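Local atomic coordinates of SnoaL-like domain-containing protein (Catenulispora acidiphila, PDB entry 4H3U), a protein that is of unknown function, adopts a ketosteroid isomerase-like (SnoaL-like) fold and has been proposed to take part in trimethylamine metabolism. Residues G54-H59 with A63-R68; L123-T126 with T132-Q135; A36-T41 with A76-M81; K91-R94 with V99-E102; A103-H108 with T114-P119. All coordinates share one frame; numbering follows the deposited sequence. Where two conformers were deposited one is given.

In the fold
Four of the five contacts are antiparallel beta ladders of one mixed sheet, while interaction 3 brings two helices together over it. Interaction 1 holds the edge hairpin and is joined to interaction 2 by backbone hydrogen bonds of Thr55 and Val57 with Asp134. Interactions 4 and 5 share strand 98-109, and interactions 5 and 2 share strand 116-127. Interaction 1 is the most buried, its inner face including Tyr56, Asp58, Ala63 and Met65; Tyr56 OH also meets Trp38 NE1 of interaction 3, whose own contact is slight and unbonded. Interactions 2 and 4 both touch the second subunit and carry charged side chains, whereas interaction 5 adds aromatic packing to its backbone ladder.

Interaction 1: residues G54-H59 with A63-R68; sequences GTYVDH and ATMTGR
Tyr56 and Met65 face each other in the middle of a beta hairpin, where strands 54-58 and 63-66 run antiparallel at the edge of the curved sheet of the ketosteroid isomerase-like fold. They form a hydrogen-bonded pair: Tyr56 N reaches Met65 O at 2.9 Å, and the return bond from Met65 N lies in the carbonyl plane of Tyr56. Their side chains run side by side on the buried face. The selenomethionine chain of Met65 bends at both chi2 (72°) and chi3 (48°), which folds its methyl back to the neighbouring strand, with CE 3.9 Å from Tyr56 CD2 and closer still to the carbonyl of Tyr56. Helix 68-81 covers this face, Trp74 touching both Met65 and Asp58. The polar ends are held beyond the hairpin, Tyr56 OH by Asp136 and Trp38, and Asp58 OD2 by Tyr138 OH.

The other face is looser and more open to solvent. Thr55 and Thr66 stand alongside each other there and meet through Thr55 CG2 and Thr66 OG1 at 3.9 Å, while Val57 and Thr64 touch lightly, Thr64 being deposited in two positions. Val57 CG1 also lies over the centre of the His59 ring. Past the last bridge, Gly67, the N-cap residue of helix 68-81, donates from its N to Gly54 O at 2.8 Å, nearly straight at 170°.

Interaction 2: residues L123-T126 with T132-Q135; sequences LLRT and TSDQ
The carbonyl oxygen of Arg125 is gripped by two successive amides of the opposite strand: Thr132 N at 2.8 Å and, more weakly, Ser133 N at 3.3 Å from Arg125 O. Two residues thus face one, a classic beta bulge in the hairpin of strands 116-127 and 130-138, where the chain turns a corner at Thr132. Beyond it the ladder is regular: Arg125 N donates to Ser133 O, and Leu123 and Gln135 exchange a pair of backbone bonds.

On the more open face the arginine side chain crosses Thr132 and reaches on to Ser133. Arg125 CB lies 3.5 Å from Thr132 OG1, and with CG anti to the backbone N (chi1 -171°) CG also lies along this hydroxyl. A bend at chi3 then brings NH2 to 3.5 Å from Ser133 CB. At its edge, in plane, the guanidinium gives NH2 to a water that is also hydrogen-bonded to Thr132 OG1. With an alanine at Arg125, this water would probably lose one of its anchors and Ser133 CB its cover. A second water joins Leu123 O and Gln135 NE2 and, in one conformer of Ser133, its OG. On the buried face Leu124 and Asp134 lie alongside each other, Leu124 CD2 3.4 Å from Asp134 OD2, an oxygen that takes a weak bond from Trp34 of helix 29-39.

Strand 98-109 borders the hairpin along 123-126, pairing Leu124 with Val99, and strand 54-58 borders it along 132-135; Gln135 OE1 is held by Tyr137 OH, while its NE2 reaches Glu102 of the second subunit.

Interaction 3: residues A36-T41 with A76-M81; sequences AAWTGT and ARTDAM
Helices 29-39 and 68-81 of the ketosteroid isomerase-like fold pack on the same side of its curved sheet, and here the C-terminal end of the first, where the chain leaves the helix at Gly40, meets the last turns of the second. The contact is small and rests on Trp38 and Thr78. The six-membered part of the indole reaches across edge-on, so that Thr78 CB lies in the ring plane, 3.9 Å from Trp38 CZ3. The methyl CG2 of Thr78 is equally close to CZ3, while its hydroxyl comes nearer the adjacent corner of the ring. This is van der Waals packing: the polar atoms of both residues have partners outside it, Trp38 NE1 bonding to Tyr56 OH and Thr78 OG1 to the carbonyl of Trp74, one turn back.

A first torsion of -92°, well off a staggered value, carries the indole toward the second helix. Trp34 meets it edge-to-face and Val85 of strand 82-95 touches it, so the ring is wedged among both helices and the sheet.

Lys75 NZ completes the junction, for it makes a salt bridge with Asp79 OD1 and hydrogen bonds to the carbonyl oxygens of Trp38 and Gly40, tying the end of helix 29-39 to helix 68-81. Asp79 itself stays at a distance, its OD2 4.3 Å from Gly40 O.

Interaction 4: residues K91-R94 with V99-E102; sequences KAYR and VTIE
Tyr93 OH, in the conformer described here, one of two, donates to Glu102 OE2 at 2.8 Å, meeting the carboxylate on its anti side and 15° out of its plane. The two flat groups stand nearly perpendicular, their planes 85° apart, with OE2 at the ring edge. Thr100, paired directly across from Tyr93, packs against the ring, its CB 3.4 Å from Tyr93 CE1, and the OH reaches on diagonally to Glu102. The Tyr93 side chain leans over Thr100 because CG sits between the backbone N and carbonyl carbon (chi1 35°). Alongside, the Lys91 chain passes Glu102 with CD 3.7 Å from OE2, its NZ farther off at 5.0 Å. A phenylalanine in place of Glu102 would probably leave Tyr93 OH without its acceptor and Lys91 without a nearby opposite charge.

On the other face, Val99 CG2 sits over the centre of the Arg94 guanidinium, 3.5 Å from CZ. Beneath these side chains runs the beta hairpin of strands 82-95 and 98-109, with Tyr93 and Thr100 as a hydrogen-bonded pair.

Farther out, Arg94 NH2 is held by Thr126 OG1. In the second subunit, His98 stacks on Tyr93, Thr100 hydrogen-bonds to its own counterpart, and Leu123 packs on Glu102.

Interaction 5: residues A103-H108 with T114-P119; sequences AVYGGH and TPFAVP
Aromatic packing joins Tyr105 and Phe116 on the buried face of the antiparallel hairpin of strands 98-109 and 116-127 in the ketosteroid isomerase-like sheet. The edge of Phe116 points at the face of Tyr105 in a T-shaped stack, the centroids 5.1 Å apart and the planes at 81°. With CG of Phe116 held between its backbone N and carbonyl carbon (chi1 71°), the ring folds back across the opposite strand and lays one face over the Gly106-Gly107 backbone, Phe116 CZ 3.7 Å from Gly107 N. At the far end the ring of His108 lies over the Thr114-Pro115 peptide, and Pro115 CD makes a CH-pi contact, 4.1 Å from the His108 ring centroid.

The aliphatic contacts are lighter. Val104 CG1 touches Ala117 CB at 4.0 Å on the other face, whereas Val118 CG2 rests on the carbonyl of Tyr105, 3.7 Å from its O.

Backbone hydrogen bonds pair Tyr105 with Val118 and Gly107 with Phe116 in both directions. The shortest, from Tyr105 N to Val118 O, measures 2.8 Å; the bond from Phe116 N is directed almost head-on at the Gly107 oxygen. Between these pairs Gly106 comes within 4.0 Å of Ala117, CA to CA, and a CB on Gly106 would press on Phe116 O.

Strand 82-95 flanks 103-108, bonding to Val104, Gly106 and His108, while helix 140-147 covers Phe116 and Val118 through Gln146, with Ser147 on Phe116 and Ser142 on Val118, and Tyr138 of strand 130-138 meets Tyr105 edge-to-face.

Interaction 1: residues G54-H59 with A63-R68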
# COMPACT_ATOMS: atom_id res chain seq x y z
N GLY A 54 2.25 20.28 4.16
CA GLY A 54 1.87 18.89 4.15
C GLY A 54 1.98 18.28 2.76
O GLY A 54 1.76 18.94 1.76
N THR A 55 2.29 16.99 2.72
CA THR A 55 2.42 16.27 1.47
C THR A 55 1.38 15.15 1.33
O THR A 55 0.93 14.56 2.31
CB THR A 55 3.83 15.66 1.33
OG1 THR A 55 4.08 14.75 2.40
CG2 THR A 55 4.88 16.76 1.34
N TYR A 56 1.04 14.87 0.07
CA TYR A 56 0.11 13.83 -0.26
C TYR A 56 0.72 13.07 -1.44
O TYR A 56 1.02 13.67 -2.48
CB TYR A 56 -1.28 14.43 -0.67
CG TYR A 56 -2.44 13.47 -0.58
CD1 TYR A 56 -3.44 13.65 0.37
CD2 TYR A 56 -2.53 12.33 -1.40
CE1 TYR A 56 -4.44 12.76 0.54
CE2 TYR A 56 -3.52 11.41 -1.19
CZ TYR A 56 -4.48 11.63 -0.20
OH TYR A 56 -5.45 10.68 0.07
N VAL A 57 0.91 11.76 -1.31
CA VAL A 57 1.43 10.92 -2.37
C VAL A 57 0.47 9.76 -2.61
O VAL A 57 0.20 9.00 -1.71
CB VAL A 57 2.83 10.36 -2.01
CG1 VAL A 57 3.31 9.47 -3.15
CG2 VAL A 57 3.80 11.50 -1.76
N ASP A 58 0.03 9.61 -3.87
CA ASP A 58 -0.71 8.43 -4.31
C ASP A 58 0.28 7.58 -5.07
O ASP A 58 0.72 7.95 -6.16
CB ASP A 58 -1.92 8.82 -5.16
CG ASP A 58 -2.71 7.64 -5.63
OD1 ASP A 58 -2.10 6.62 -6.04
OD2 ASP A 58 -3.97 7.74 -5.65
N HIS A 59 0.67 6.45 -4.47
CA HIS A 59 1.67 5.60 -5.08
C HIS A 59 1.12 4.78 -6.25
O HIS A 59 1.92 4.35 -7.09
CB HIS A 59 2.29 4.68 -4.01
CG HIS A 59 3.17 5.39 -3.04
ND1 HIS A 59 4.47 5.75 -3.30
CD2 HIS A 59 2.93 5.75 -1.75
CE1 HIS A 59 4.98 6.33 -2.22
NE2 HIS A 59 4.06 6.33 -1.25
N ALA A 63 1.18 10.26 -8.11
CA ALA A 63 0.91 11.68 -8.01
C ALA A 63 1.43 12.20 -6.67
O ALA A 63 1.22 11.58 -5.65
CB ALA A 63 -0.59 11.94 -8.07
N THR A 64 2.02 13.39 -6.70
CA THR A 64 2.59 14.08 -5.55
C THR A 64 2.10 15.53 -5.42
O THR A 64 2.28 16.34 -6.35
CB THR A 64 4.13 14.04 -5.67
OG1 THR A 64 4.56 14.68 -6.88
CG2 THR A 64 4.59 12.63 -5.74
N MSE A 65 1.53 15.87 -4.27
CA MSE A 65 0.98 17.21 -4.03
C MSE A 65 1.52 17.73 -2.72
O MSE A 65 1.75 16.97 -1.79
CB MSE A 65 -0.56 17.16 -3.92
CG MSE A 65 -1.31 17.04 -5.23
SE MSE A 65 -1.24 15.32 -6.18
CE MSE A 65 -1.65 14.13 -4.70
N THR A 66 1.77 19.05 -2.65
CA THR A 66 2.24 19.70 -1.44
C THR A 66 1.38 20.93 -1.17
O THR A 66 1.21 21.76 -2.08
CB THR A 66 3.74 20.11 -1.58
OG1 THR A 66 4.49 18.91 -1.85
CG2 THR A 66 4.25 20.76 -0.35
N GLY A 67 0.93 21.06 0.07
CA GLY A 67 0.14 22.20 0.48
C GLY A 67 -1.34 22.03 0.22
O GLY A 67 -1.76 21.19 -0.55
N ARG A 68 -2.17 22.79 0.95
CA ARG A 68 -3.58 22.62 0.91
C ARG A 68 -4.20 22.86 -0.43
O ARG A 68 -5.17 22.15 -0.79
CB ARG A 68 -4.25 23.49 1.99
CG ARG A 68 -3.84 23.14 3.42
CD ARG A 68 -4.79 23.71 4.46
NE ARG A 68 -4.60 25.12 4.66
CZ ARG A 68 -3.61 25.62 5.36
NH1 ARG A 68 -2.70 24.80 5.90
NH2 ARG A 68 -3.52 26.93 5.49

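Interaction 2: residues L123-T126 with T132-Q135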
# COMPACT_ATOMS: atom_id res chain seq x y z
N LEU A 123 -1.14 5.74 5.00
CA LEU A 123 -0.24 6.06 6.13
C LEU A 123 -0.27 7.55 6.33
O LEU A 123 0.14 8.31 5.43
CB LEU A 123 1.18 5.60 5.82
CG LEU A 123 1.34 4.15 5.37
CD1 LEU A 123 2.80 3.77 5.24
CD2 LEU A 123 0.62 3.15 6.24
N LEU A 124 -0.67 7.98 7.54
CA LEU A 124 -0.65 9.39 7.87
C LEU A 124 0.42 9.67 8.93
O LEU A 124 0.66 8.84 9.82
CB LEU A 124 -1.98 9.85 8.48
CG LEU A 124 -3.26 9.61 7.71
CD1 LEU A 124 -4.45 10.21 8.46
CD2 LEU A 124 -3.16 10.18 6.30
N ARG A 125 1.02 10.83 8.84
CA ARG A 125 1.77 11.41 9.94
C ARG A 125 1.01 12.66 10.33
O ARG A 125 0.59 13.43 9.48
CB ARG A 125 3.18 11.72 9.58
CG ARG A 125 4.01 12.12 10.78
CD ARG A 125 5.49 12.29 10.44
NE ARG A 125 5.93 11.06 9.79
CZ ARG A 125 6.15 10.88 8.48
NH1 ARG A 125 6.44 9.66 8.07
NH2 ARG A 125 6.11 11.88 7.60
N THR A 126 0.84 12.86 11.64
CA THR A 126 0.02 13.99 12.16
C THR A 126 0.81 14.83 13.16
O THR A 126 1.86 14.43 13.68
CB THR A 126 -1.22 13.48 12.90
OG1 THR A 126 -0.82 12.70 14.06
CG2 THR A 126 -2.06 12.64 11.94
N THR A 132 0.54 16.00 8.36
CA THR A 132 1.75 16.45 7.72
C THR A 132 2.13 15.61 6.50
O THR A 132 2.81 16.11 5.61
CB THR A 132 2.93 16.53 8.71
OG1 THR A 132 3.24 15.23 9.19
CG2 THR A 132 2.56 17.41 9.89
N SER A 133 1.72 14.35 6.49
CA SER A 133 1.99 13.44 5.37
C SER A 133 0.86 12.43 5.21
O SER A 133 0.35 11.90 6.18
CB SER A 133 3.31 12.67 5.63
OG SER A 133 3.51 11.63 4.69
N ASP A 134 0.46 12.22 3.95
CA ASP A 134 -0.46 11.15 3.60
C ASP A 134 0.20 10.38 2.44
O ASP A 134 0.63 10.99 1.45
CB ASP A 134 -1.80 11.74 3.13
CG ASP A 134 -2.86 10.72 2.72
OD1 ASP A 134 -2.47 9.83 1.90
OD2 ASP A 134 -4.01 10.87 3.11
N GLN A 135 0.28 9.07 2.56
CA GLN A 135 0.64 8.16 1.47
C GLN A 135 -0.51 7.17 1.29
O GLN A 135 -0.89 6.50 2.23
CB GLN A 135 1.87 7.37 1.82
CG GLN A 135 3.11 8.19 2.03
CD GLN A 135 4.25 7.29 2.43
OE1 GLN A 135 4.66 6.42 1.64
NE2 GLN A 135 4.68 7.39 3.67
O HOH W 1 2.85 9.19 5.53
O HOH W 2 5.50 14.62 7.66

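Interaction 3: residues A36-T41 with A76-M81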
# COMPACT_ATOMS: atom_id res chain seq x y z
N ALA A 36 -14.57 11.11 5.22
CA ALA A 36 -15.72 11.94 4.88
C ALA A 36 -15.33 12.95 3.79
O ALA A 36 -16.14 13.26 2.91
CB ALA A 36 -16.26 12.64 6.11
N ALA A 37 -14.11 13.48 3.85
CA ALA A 37 -13.64 14.43 2.85
C ALA A 37 -13.52 13.74 1.48
O ALA A 37 -13.97 14.24 0.46
CB ALA A 37 -12.31 15.03 3.29
N TRP A 38 -12.97 12.53 1.46
CA TRP A 38 -12.86 11.81 0.19
C TRP A 38 -14.23 11.39 -0.37
O TRP A 38 -14.40 11.35 -1.59
CB TRP A 38 -11.99 10.55 0.37
CG TRP A 38 -10.56 10.81 0.08
CD1 TRP A 38 -9.49 10.77 0.92
CD2 TRP A 38 -10.05 11.18 -1.21
NE1 TRP A 38 -8.33 11.10 0.24
CE2 TRP A 38 -8.66 11.35 -1.07
CE3 TRP A 38 -10.63 11.42 -2.46
CZ2 TRP A 38 -7.85 11.77 -2.13
CZ3 TRP A 38 -9.82 11.80 -3.51
CH2 TRP A 38 -8.47 11.97 -3.34
N THR A 39 -15.19 11.08 0.52
CA THR A 39 -16.50 10.60 0.10
C THR A 39 -17.45 11.72 -0.30
O THR A 39 -18.36 11.51 -1.08
CB THR A 39 -17.07 9.72 1.21
OG1 THR A 39 -16.17 8.62 1.41
CG2 THR A 39 -18.48 9.22 0.90
N GLY A 40 -17.21 12.91 0.21
CA GLY A 40 -18.01 14.09 -0.08
C GLY A 40 -17.67 14.72 -1.41
O GLY A 40 -16.94 14.16 -2.21
N THR A 41 -18.19 15.92 -1.63
CA THR A 41 -18.09 16.59 -2.93
C THR A 41 -17.35 17.93 -2.76
O THR A 41 -17.39 18.74 -3.66
CB THR A 41 -19.53 16.85 -3.50
OG1 THR A 41 -20.24 17.67 -2.58
CG2 THR A 41 -20.26 15.52 -3.70
N ALA A 76 -10.33 17.35 -6.31
CA ALA A 76 -11.03 17.84 -7.48
C ALA A 76 -10.69 17.05 -8.75
O ALA A 76 -11.58 16.69 -9.52
CB ALA A 76 -10.78 19.33 -7.69
N ARG A 77 -9.42 16.76 -8.96
CA ARG A 77 -8.96 16.02 -10.12
C ARG A 77 -9.48 14.60 -10.12
O ARG A 77 -9.86 14.04 -11.16
CB ARG A 77 -7.44 16.04 -10.19
CG ARG A 77 -6.82 17.40 -10.54
CD ARG A 77 -5.34 17.52 -10.09
NE ARG A 77 -4.47 16.47 -10.62
CZ ARG A 77 -3.25 16.20 -10.15
NH1 ARG A 77 -2.78 16.84 -9.07
NH2 ARG A 77 -2.52 15.23 -10.72
N THR A 78 -9.46 13.98 -8.95
CA THR A 78 -9.97 12.63 -8.83
C THR A 78 -11.47 12.61 -9.17
O THR A 78 -11.90 11.74 -9.93
CB THR A 78 -9.69 12.09 -7.41
OG1 THR A 78 -8.27 12.01 -7.17
CG2 THR A 78 -10.22 10.73 -7.25
N ASP A 79 -12.23 13.55 -8.64
CA ASP A 79 -13.67 13.63 -8.94
C ASP A 79 -13.96 13.89 -10.40
O ASP A 79 -14.96 13.45 -10.94
CB ASP A 79 -14.36 14.69 -8.10
CG ASP A 79 -14.52 14.32 -6.63
OD1 ASP A 79 -14.36 13.14 -6.28
OD2 ASP A 79 -14.91 15.23 -5.86
N ALA A 80 -13.12 14.68 -11.04
CA ALA A 80 -13.31 14.94 -12.46
C ALA A 80 -13.14 13.66 -13.27
O ALA A 80 -13.79 13.51 -14.30
CB ALA A 80 -12.30 15.98 -12.93
N MSE A 81 -12.31 12.72 -12.84
CA MSE A 81 -12.05 11.47 -13.56
C MSE A 81 -12.89 10.30 -13.10
O MSE A 81 -13.12 9.40 -13.91
CB MSE A 81 -10.56 11.11 -13.35
CG MSE A 81 -10.04 9.89 -14.14
SE MSE A 81 -8.17 9.40 -13.79
CE MSE A 81 -7.55 11.28 -13.91

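Interaction 4: residues K91-R94 with V99-E102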
# COMPACT_ATOMS: atom_id res chain seq x y z
N LYS A 91 -10.45 -0.46 9.28
CA LYS A 91 -9.89 -0.32 10.62
C LYS A 91 -8.77 0.70 10.57
O LYS A 91 -8.28 1.00 9.50
CB LYS A 91 -9.43 -1.65 11.21
CG LYS A 91 -8.29 -2.25 10.47
CD LYS A 91 -7.78 -3.59 11.01
CE LYS A 91 -8.80 -4.69 10.88
NZ LYS A 91 -8.24 -5.95 11.45
N ALA A 92 -8.43 1.27 11.70
CA ALA A 92 -7.36 2.21 11.75
C ALA A 92 -6.74 2.15 13.12
O ALA A 92 -7.41 1.80 14.09
CB ALA A 92 -7.83 3.62 11.42
N TYR A 93 -5.46 2.52 13.22
CA TYR A 93 -4.70 2.42 14.45
C TYR A 93 -3.55 3.43 14.50
O TYR A 93 -2.82 3.59 13.53
CB TYR A 93 -4.25 0.96 14.63
CG TYR A 93 -3.88 0.17 13.36
CD1 TYR A 93 -2.56 0.08 12.91
CD2 TYR A 93 -4.87 -0.50 12.62
CE1 TYR A 93 -2.26 -0.62 11.76
CE2 TYR A 93 -4.56 -1.22 11.49
CZ TYR A 93 -3.25 -1.27 11.07
OH TYR A 93 -2.92 -1.98 9.95
N ARG A 94 -3.37 4.07 15.65
CA ARG A 94 -2.40 5.12 15.88
C ARG A 94 -1.24 4.60 16.72
O ARG A 94 -1.46 3.90 17.71
CB ARG A 94 -3.05 6.30 16.71
CG ARG A 94 -2.03 7.38 17.04
CD ARG A 94 -2.57 8.62 17.74
NE ARG A 94 -3.42 9.43 16.88
CZ ARG A 94 -3.03 10.37 16.01
NH1 ARG A 94 -3.96 11.05 15.36
NH2 ARG A 94 -1.75 10.62 15.76
N VAL A 99 -0.52 7.26 11.96
CA VAL A 99 -1.81 6.61 11.88
C VAL A 99 -1.80 5.74 10.61
O VAL A 99 -1.40 6.17 9.53
CB VAL A 99 -2.95 7.65 11.80
CG1 VAL A 99 -4.29 6.98 11.64
CG2 VAL A 99 -2.96 8.56 13.03
N THR A 100 -2.26 4.50 10.78
CA THR A 100 -2.43 3.58 9.67
C THR A 100 -3.91 3.36 9.44
O THR A 100 -4.66 3.09 10.41
CB THR A 100 -1.74 2.26 9.96
OG1 THR A 100 -0.36 2.51 10.21
CG2 THR A 100 -1.95 1.27 8.84
N ILE A 101 -4.32 3.45 8.18
CA ILE A 101 -5.70 3.26 7.79
C ILE A 101 -5.82 2.11 6.82
O ILE A 101 -5.12 2.10 5.80
CB ILE A 101 -6.26 4.52 7.13
CG1 ILE A 101 -6.10 5.77 7.98
CG2 ILE A 101 -7.74 4.32 6.77
CD1 ILE A 101 -6.38 7.06 7.26
N GLU A 102 -6.67 1.15 7.12
CA GLU A 102 -7.08 0.13 6.17
C GLU A 102 -8.50 0.57 5.71
O GLU A 102 -9.43 0.67 6.52
CB GLU A 102 -7.13 -1.25 6.78
CG GLU A 102 -5.76 -1.72 7.17
CD GLU A 102 -5.68 -3.14 7.69
OE1 GLU A 102 -6.27 -4.05 7.04
OE2 GLU A 102 -4.95 -3.37 8.69
O HOH W 3 -0.34 3.39 13.02

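Interaction 5: residues A103-H108 with T114-P119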
# COMPACT_ATOMS: atom_id res chain seq x y z
N ALA A 103 -8.64 0.86 4.43
CA ALA A 103 -9.89 1.36 3.87
C ALA A 103 -10.25 0.61 2.64
O ALA A 103 -9.51 -0.25 2.16
CB ALA A 103 -9.73 2.83 3.52
N VAL A 104 -11.45 0.90 2.13
CA VAL A 104 -11.87 0.45 0.80
C VAL A 104 -12.14 1.71 -0.01
O VAL A 104 -12.89 2.58 0.41
CB VAL A 104 -13.12 -0.46 0.82
CG1 VAL A 104 -13.57 -0.83 -0.59
CG2 VAL A 104 -12.83 -1.71 1.62
N TYR A 105 -11.50 1.76 -1.16
CA TYR A 105 -11.61 2.85 -2.12
C TYR A 105 -12.40 2.38 -3.34
O TYR A 105 -12.05 1.41 -3.97
CB TYR A 105 -10.21 3.25 -2.55
CG TYR A 105 -10.11 4.23 -3.69
CD1 TYR A 105 -11.06 5.22 -3.87
CD2 TYR A 105 -9.14 4.11 -4.65
CE1 TYR A 105 -11.00 6.09 -4.96
CE2 TYR A 105 -8.99 5.06 -5.66
CZ TYR A 105 -9.89 6.07 -5.78
OH TYR A 105 -9.77 6.97 -6.81
N GLY A 106 -13.48 3.08 -3.61
CA GLY A 106 -14.35 2.71 -4.72
C GLY A 106 -14.81 3.90 -5.52
O GLY A 106 -14.79 5.05 -5.07
N GLY A 107 -15.31 3.60 -6.72
CA GLY A 107 -15.84 4.62 -7.62
C GLY A 107 -16.05 4.01 -9.00
O GLY A 107 -15.97 2.80 -9.16
N HIS A 108 -16.31 4.87 -9.96
CA HIS A 108 -16.52 4.41 -11.34
C HIS A 108 -15.80 5.41 -12.26
O HIS A 108 -16.26 6.54 -12.45
CB HIS A 108 -18.01 4.26 -11.66
CG HIS A 108 -18.29 3.60 -12.98
ND1 HIS A 108 -19.55 3.10 -13.28
CD2 HIS A 108 -17.48 3.33 -14.02
CE1 HIS A 108 -19.48 2.56 -14.48
NE2 HIS A 108 -18.26 2.71 -14.97
N THR A 114 -17.21 -0.62 -16.10
CA THR A 114 -17.75 -0.97 -14.81
C THR A 114 -17.05 -0.21 -13.68
O THR A 114 -15.95 0.28 -13.90
CB THR A 114 -17.63 -2.49 -14.59
OG1 THR A 114 -16.35 -2.92 -15.03
CG2 THR A 114 -18.65 -3.28 -15.37
N PRO A 115 -17.66 -0.18 -12.49
CA PRO A 115 -17.05 0.45 -11.30
C PRO A 115 -16.03 -0.51 -10.66
O PRO A 115 -15.85 -1.66 -11.09
CB PRO A 115 -18.24 0.70 -10.40
CG PRO A 115 -19.17 -0.44 -10.72
CD PRO A 115 -19.03 -0.65 -12.20
N PHE A 116 -15.38 -0.01 -9.61
CA PHE A 116 -14.39 -0.77 -8.86
C PHE A 116 -14.51 -0.49 -7.35
O PHE A 116 -15.04 0.55 -6.95
CB PHE A 116 -12.96 -0.38 -9.32
CG PHE A 116 -12.52 1.01 -8.89
CD1 PHE A 116 -11.87 1.21 -7.68
CD2 PHE A 116 -12.80 2.12 -9.68
CE1 PHE A 116 -11.52 2.50 -7.28
CE2 PHE A 116 -12.46 3.40 -9.29
CZ PHE A 116 -11.82 3.59 -8.06
N ALA A 117 -13.94 -1.39 -6.58
CA ALA A 117 -13.73 -1.19 -5.11
C ALA A 117 -12.51 -2.03 -4.76
O ALA A 117 -12.48 -3.22 -5.05
CB ALA A 117 -14.94 -1.55 -4.29
N VAL A 118 -11.51 -1.40 -4.12
CA VAL A 118 -10.29 -2.10 -3.76
C VAL A 118 -9.88 -1.75 -2.34
O VAL A 118 -10.12 -0.63 -1.86
CB VAL A 118 -9.12 -1.75 -4.71
CG1 VAL A 118 -9.38 -2.25 -6.14
CG2 VAL A 118 -8.79 -0.25 -4.74
N PRO A 119 -9.15 -2.65 -1.67
CA PRO A 119 -8.56 -2.28 -0.39
C PRO A 119 -7.42 -1.26 -0.60
O PRO A 119 -6.65 -1.34 -1.54
CB PRO A 119 -8.01 -3.61 0.16
CG PRO A 119 -7.79 -4.45 -1.06
CD PRO A 119 -8.85 -4.04 -2.03